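UPF0311 protein CA_C3321 (Clostridium acetobutylicum ATCC 824, PDB 3G7G) is of unknown function but folds as a closed antiparallel beta-barrel of the UPF0311 (DUF3237) family and assembles from four copies. Local coordinates at residues 83-88 and 129-134; 89-94 and 118-123. All coordinates share one frame; numbering follows the deposited sequence.

Interaction 1 (83-88 and 129-134)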
loop_
_atom_site.group_PDB
_atom_site.type_symbol
_atom_site.label_atom_id
_atom_site.label_comp_id
_atom_site.label_asym_id
_atom_site.label_seq_id
_atom_site.Cartn_x
_atom_site.Cartn_y
_atom_site.Cartn_z
ATOM N N ASP A 83 -6.290 -29.906 5.176
ATOM C CA ASP A 83 -5.310 -30.315 6.179
ATOM C C ASP A 83 -5.293 -29.370 7.384
ATOM O O ASP A 83 -4.456 -29.508 8.246
ATOM C CB ASP A 83 -3.906 -30.415 5.566
ATOM C CG ASP A 83 -3.291 -29.044 5.206
ATOM O OD1 ASP A 83 -3.946 -27.973 5.365
ATOM O OD2 ASP A 83 -2.135 -29.053 4.749
ATOM N N GLY A 84 -6.204 -28.403 7.417
ATOM C CA GLY A 84 -6.349 -27.475 8.535
ATOM C C GLY A 84 -5.604 -26.142 8.440
ATOM O O GLY A 84 -5.836 -25.257 9.269
ATOM N N ALA A 85 -4.718 -25.990 7.464
ATOM C CA ALA A 85 -3.939 -24.741 7.252
ATOM C C ALA A 85 -4.805 -23.617 6.715
ATOM O O ALA A 85 -5.731 -23.858 5.968
ATOM C CB ALA A 85 -2.806 -24.995 6.276
ATOM N N ALA A 86 -4.505 -22.385 7.110
ATOM C CA ALA A 86 -5.189 -21.222 6.598
ATOM C C ALA A 86 -4.268 -20.412 5.713
ATOM O O ALA A 86 -3.050 -20.445 5.857
ATOM C CB ALA A 86 -5.693 -20.352 7.751
ATOM N N ILE A 87 -4.877 -19.669 4.794
ATOM C CA ILE A 87 -4.192 -18.699 3.948
ATOM C C ILE A 87 -5.057 -17.471 3.872
ATOM O O ILE A 87 -6.217 -17.555 3.522
ATOM C CB ILE A 87 -3.984 -19.233 2.502
ATOM C CG1 ILE A 87 -3.234 -20.573 2.531
ATOM C CG2 ILE A 87 -3.168 -18.212 1.648
ATOM C CD1 ILE A 87 -3.908 -21.697 1.882
ATOM N N TYR A 88 -4.452 -16.333 4.187
ATOM C CA TYR A 88 -5.057 -15.035 4.100
ATOM C C TYR A 88 -4.614 -14.384 2.789
ATOM O O TYR A 88 -3.414 -14.334 2.462
ATOM C CB TYR A 88 -4.622 -14.209 5.293
ATOM C CG TYR A 88 -5.058 -12.798 5.203
ATOM C CD1 TYR A 88 -6.419 -12.468 5.209
ATOM C CD2 TYR A 88 -4.129 -11.776 5.095
ATOM C CE1 TYR A 88 -6.838 -11.140 5.103
ATOM C CE2 TYR A 88 -4.537 -10.460 5.012
ATOM C CZ TYR A 88 -5.890 -10.152 5.000
ATOM O OH TYR A 88 -6.284 -8.840 4.926
ATOM N N PRO A 129 5.252 -23.897 7.625
ATOM C CA PRO A 129 6.289 -24.182 6.612
ATOM C C PRO A 129 5.844 -24.842 5.307
ATOM O O PRO A 129 6.480 -24.653 4.287
ATOM C CB PRO A 129 7.233 -25.144 7.363
ATOM C CG PRO A 129 7.175 -24.648 8.743
ATOM C CD PRO A 129 5.706 -24.341 8.957
ATOM N N LYS A 130 4.761 -25.598 5.319
ATOM C CA LYS A 130 4.305 -26.270 4.118
ATOM C C LYS A 130 3.848 -25.232 3.103
ATOM O O LYS A 130 3.985 -25.457 1.914
ATOM C CB LYS A 130 3.171 -27.222 4.448
ATOM C CG LYS A 130 2.772 -28.129 3.347
ATOM C CD LYS A 130 1.548 -28.908 3.702
ATOM C CE LYS A 130 1.189 -29.894 2.570
ATOM N NZ LYS A 130 -0.164 -30.504 2.819
ATOM N N TYR A 131 3.332 -24.104 3.575
ATOM C CA TYR A 131 2.807 -23.054 2.672
ATOM C C TYR A 131 3.606 -21.741 2.659
ATOM O O TYR A 131 3.127 -20.746 2.068
ATOM C CB TYR A 131 1.331 -22.761 3.009
ATOM C CG TYR A 131 0.515 -24.027 2.939
ATOM C CD1 TYR A 131 0.128 -24.558 1.710
ATOM C CD2 TYR A 131 0.181 -24.726 4.098
ATOM C CE1 TYR A 131 -0.578 -25.736 1.645
ATOM C CE2 TYR A 131 -0.498 -25.896 4.036
ATOM C CZ TYR A 131 -0.879 -26.392 2.807
ATOM O OH TYR A 131 -1.587 -27.544 2.759
ATOM N N LYS A 132 4.822 -21.727 3.219
ATOM C CA LYS A 132 5.578 -20.471 3.246
ATOM C C LYS A 132 6.040 -19.998 1.832
ATOM O O LYS A 132 6.278 -18.788 1.610
ATOM C CB LYS A 132 6.708 -20.511 4.273
ATOM C CG LYS A 132 6.199 -20.387 5.723
ATOM C CD LYS A 132 5.683 -18.966 6.073
ATOM C CE LYS A 132 5.046 -18.948 7.443
ATOM N NZ LYS A 132 4.732 -17.571 8.029
ATOM N N TRP A 133 6.117 -20.949 0.893
ATOM C CA TRP A 133 6.435 -20.658 -0.491
ATOM C C TRP A 133 5.449 -19.672 -1.121
ATOM O O TRP A 133 5.811 -18.951 -2.040
ATOM C CB TRP A 133 6.482 -21.942 -1.320
ATOM C CG TRP A 133 5.166 -22.670 -1.466
ATOM C CD1 TRP A 133 4.657 -23.652 -0.637
ATOM C CD2 TRP A 133 4.208 -22.505 -2.517
ATOM N NE1 TRP A 133 3.418 -24.068 -1.098
ATOM C CE2 TRP A 133 3.127 -23.392 -2.251
ATOM C CE3 TRP A 133 4.137 -21.673 -3.646
ATOM C CZ2 TRP A 133 2.000 -23.472 -3.085
ATOM C CZ3 TRP A 133 3.015 -21.762 -4.472
ATOM C CH2 TRP A 133 1.972 -22.653 -4.191
ATOM N N MET A 134 4.225 -19.613 -0.589
ATOM C CA MET A 134 3.203 -18.721 -1.101
ATOM C C MET A 134 3.552 -17.285 -0.754
ATOM O O MET A 134 3.054 -16.344 -1.381
ATOM C CB MET A 134 1.810 -19.089 -0.562
ATOM C CG MET A 134 1.330 -20.494 -0.946
ATOM S SD MET A 134 -0.379 -20.878 -0.485
ATOM C CE MET A 134 -1.163 -19.975 -1.776
#

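Interaction 2 (89-94 and 118-123)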
loop_
_atom_site.group_PDB
_atom_site.type_symbol
_atom_site.label_atom_id
_atom_site.label_comp_id
_atom_site.label_asym_id
_atom_site.label_seq_id
_atom_site.Cartn_x
_atom_site.Cartn_y
_atom_site.Cartn_z
ATOM N N ILE A 89 -5.584 -13.899 2.038
ATOM C CA ILE A 89 -5.374 -13.441 0.671
ATOM C C ILE A 89 -5.765 -11.981 0.570
ATOM O O ILE A 89 -6.837 -11.632 1.013
ATOM C CB ILE A 89 -6.274 -14.224 -0.318
ATOM C CG1 ILE A 89 -6.065 -15.707 -0.128
ATOM C CG2 ILE A 89 -5.999 -13.827 -1.796
ATOM C CD1 ILE A 89 -6.643 -16.532 -1.185
ATOM N N GLU A 90 -4.858 -11.154 0.053
ATOM C CA GLU A 90 -5.148 -9.807 -0.419
ATOM C C GLU A 90 -4.972 -9.858 -1.931
ATOM O O GLU A 90 -3.870 -10.114 -2.392
ATOM C CB GLU A 90 -4.156 -8.831 0.179
ATOM C CG GLU A 90 -4.682 -7.906 1.205
ATOM C CD GLU A 90 -5.327 -6.655 0.561
ATOM O OE1 GLU A 90 -5.870 -6.787 -0.580
ATOM O OE2 GLU A 90 -5.284 -5.563 1.191
ATOM N N ASN A 91 -6.054 -9.665 -2.689
ATOM C CA ASN A 91 -6.047 -9.834 -4.152
ATOM C C ASN A 91 -6.443 -8.521 -4.800
ATOM O O ASN A 91 -7.579 -8.071 -4.624
ATOM C CB ASN A 91 -7.035 -10.959 -4.556
ATOM C CG ASN A 91 -6.723 -11.571 -5.921
ATOM O OD1 ASN A 91 -5.734 -11.250 -6.538
ATOM N ND2 ASN A 91 -7.582 -12.457 -6.388
ATOM N N ASN A 92 -5.503 -7.871 -5.498
ATOM C CA ASN A 92 -5.739 -6.525 -6.018
ATOM C C ASN A 92 -5.591 -6.562 -7.504
ATOM O O ASN A 92 -4.604 -7.068 -8.023
ATOM C CB ASN A 92 -4.750 -5.488 -5.456
ATOM C CG ASN A 92 -4.760 -5.407 -3.965
ATOM O OD1 ASN A 92 -3.769 -5.685 -3.320
ATOM N ND2 ASN A 92 -5.853 -5.018 -3.414
ATOM N N GLY A 93 -6.578 -6.027 -8.211
ATOM C CA GLY A 93 -6.546 -6.107 -9.638
ATOM C C GLY A 93 -7.453 -5.157 -10.374
ATOM O O GLY A 93 -7.971 -4.182 -9.815
ATOM N N ILE A 94 -7.605 -5.444 -11.663
ATOM C CA ILE A 94 -8.422 -4.592 -12.534
ATOM C C ILE A 94 -9.356 -5.385 -13.397
ATOM O O ILE A 94 -9.132 -6.588 -13.662
ATOM C CB ILE A 94 -7.582 -3.630 -13.374
ATOM C CG1 ILE A 94 -6.612 -4.398 -14.240
ATOM C CG2 ILE A 94 -6.821 -2.617 -12.449
ATOM C CD1 ILE A 94 -5.848 -3.485 -15.228
ATOM N N PHE A 118 -9.901 -9.190 -16.948
ATOM C CA PHE A 118 -10.098 -9.313 -15.515
ATOM C C PHE A 118 -8.875 -10.054 -14.920
ATOM O O PHE A 118 -8.792 -11.263 -14.988
ATOM C CB PHE A 118 -11.450 -10.024 -15.303
ATOM C CG PHE A 118 -11.934 -10.064 -13.888
ATOM C CD1 PHE A 118 -13.055 -10.831 -13.574
ATOM C CD2 PHE A 118 -11.292 -9.359 -12.861
ATOM C CE1 PHE A 118 -13.527 -10.909 -12.262
ATOM C CE2 PHE A 118 -11.746 -9.455 -11.550
ATOM C CZ PHE A 118 -12.881 -10.225 -11.257
ATOM N N ARG A 119 -7.902 -9.283 -14.426
ATOM C CA ARG A 119 -6.640 -9.814 -13.937
ATOM C C ARG A 119 -6.255 -9.154 -12.644
ATOM O O ARG A 119 -6.511 -7.966 -12.452
ATOM C CB ARG A 119 -5.539 -9.553 -14.961
ATOM C CG ARG A 119 -5.820 -10.148 -16.339
ATOM C CD ARG A 119 -5.776 -11.608 -16.244
ATOM N NE ARG A 119 -5.792 -12.279 -17.530
ATOM C CZ ARG A 119 -6.846 -12.881 -18.042
ATOM N NH1 ARG A 119 -8.011 -12.863 -17.403
ATOM N NH2 ARG A 119 -6.741 -13.498 -19.208
ATOM N N THR A 120 -5.611 -9.923 -11.775
ATOM C CA THR A 120 -5.247 -9.478 -10.439
ATOM C C THR A 120 -3.911 -10.096 -9.969
ATOM O O THR A 120 -3.412 -11.086 -10.535
ATOM C CB THR A 120 -6.367 -9.798 -9.374
ATOM O OG1 THR A 120 -6.250 -11.147 -8.932
ATOM C CG2 THR A 120 -7.736 -9.617 -9.925
ATOM N N ILE A 121 -3.341 -9.470 -8.942
ATOM C CA ILE A 121 -2.152 -9.922 -8.277
ATOM C C ILE A 121 -2.518 -10.239 -6.796
ATOM O O ILE A 121 -2.800 -9.345 -6.009
ATOM C CB ILE A 121 -1.040 -8.880 -8.291
ATOM C CG1 ILE A 121 -0.733 -8.333 -9.691
ATOM C CG2 ILE A 121 0.225 -9.466 -7.654
ATOM C CD1 ILE A 121 -0.248 -9.299 -10.685
ATOM N N PRO A 122 -2.521 -11.532 -6.432
ATOM C CA PRO A 122 -2.663 -11.937 -5.037
ATOM C C PRO A 122 -1.350 -11.939 -4.224
ATOM O O PRO A 122 -0.268 -12.297 -4.753
ATOM C CB PRO A 122 -3.233 -13.333 -5.154
ATOM C CG PRO A 122 -2.555 -13.864 -6.427
ATOM C CD PRO A 122 -2.367 -12.688 -7.326
ATOM N N THR A 123 -1.492 -11.502 -2.965
ATOM C CA THR A 123 -0.507 -11.590 -1.894
ATOM C C THR A 123 -1.060 -12.564 -0.860
ATOM O O THR A 123 -2.242 -12.440 -0.448
ATOM C CB THR A 123 -0.336 -10.190 -1.238
ATOM O OG1 THR A 123 0.130 -9.262 -2.222
ATOM C CG2 THR A 123 0.648 -10.187 -0.090
HETATM O O HOH W 1 -1.582 -8.055 -4.123
#

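Interaction 1 (83-88 and 129-134)
Asp83 and Tyr131 meet tip to tip because of how each side chain leaves its backbone, an instance of one carboxylate oxygen serving two donors. In Asp83, CG sits between the backbone N and the carbonyl carbon (chi1 71°), which folds the carboxylate back over its own turn, while Tyr131 holds CG beside its backbone N (chi1 -56°) and sends the phenol toward the acid. Lys130 arrives as an extended chain, and its ammonium ends beside the same acid. Asp83 OD2 therefore accepts twice: from Tyr131 OH at 2.6 Å, and from Lys130 NZ at 3.1 Å, the latter a salt bridge. The lysine nitrogen comes in on the anti side, the hydroxyl from above the carboxylate plane, and both lie on the same face of that plane. The carboxylate and the phenol ring stand 77° apart, with OD2 at the ring's edge. The second oxygen is spent locally, Asp83 OD1 taking the backbone N of Ala85 at 3.0 Å in an Asx turn. Bonds to both oxygens should limit the carboxylate's rotation, and the nearby ammonium would be expected to favour its ionised form. Behind the polar group, the CB of Ala85 presses obliquely on CE2 of Tyr131 at 3.3 Å, a tight fit. Farther along, Ile87 CG1 meets Met134 SD at 4.2 Å, the two side chains crossing nearly at right angles, so the contact runs from an exposed charged end to a buried apolar one. Phe51, from another loop, touches Ile87, Tyr131 and Met134. The contact thus ties the turn leading into strand 86-96 to the connection between strands 117-126 and 139-144, with Leu81 of strand 71-81 against Tyr131 and Phe124 of strand 117-126 against both Ile87 and Met134.

Interaction 2 (89-94 and 118-123)
Asn91 and Thr120 join two antiparallel barrel strands, an instance of backbone pairing supplemented by a side-chain bond. Followed outward, the CB of Asn91 leads to CG, which lies anti to the backbone N (chi1 -158°) and 3.1 Å from Thr120 OG1. At the tip, Asn91 OD1 accepts from Thr120 OG1 at 2.5 Å, shorter than such a bond normally is, so the exact separation is doubtful. OD1 also lies 3.2 Å from N of Pro122, the residue paired with Asn91, with no hydrogen to share, and 3.5 Å from its CB. The other branch, ND2, is hydrogen-bonded outside these two segments. The two side chains cross at about a right angle. Gly93, paired with Thr120, has no side chain; its CA lies 3.7 Å from Thr120 CA, and Thr120 CG2 comes over it.

Backbone bonds join Glu90 with Thr123, Asn92 with Ile121 and Ile94 with Arg119, each pair bonded in both directions. On the face bearing Asn92 and Thr123, a water donates to Ile121 O at 2.6 Å and hydrogen-bonds Thr123 OG1. Glu90 turns its carboxylate to Arg76 of strand 71-81 in a salt bridge.

The chemistry differs between faces: that of Asn91 and Thr120 buries a polar pair beside Phe154 and Cys141, whereas the other mixes charge and water around Glu90, Asn92 and Thr123 with apolar Ile94 and Ile121, which meet Asn136 and Ile138 of the third subunit. Pro122, having no N-H to offer, occupies a non-hydrogen-bonded position where none is needed for pairing with Asn91.

Overall arrangement
Strand 86-96 is the element common to both contacts: interaction 1 takes its beginning and the turn before it, interaction 2 its middle. Their centres lie about 18 Å apart, and 83-88 runs directly into 89-94. Along the chain the order is 83-88, 89-94, 118-123, 129-134, so the segments of interaction 2 lie, in sequence, between those of interaction 1. Interaction 2 pairs neighbouring strands 86-96 and 117-126 of the closed antiparallel barrel; the centre of interaction 1 lies about 19 Å from the centre of the chain. Backbone pairing thus builds the wall, and side chains hold the connecting segment against the end of the barrel wall near the start of strand 86-96.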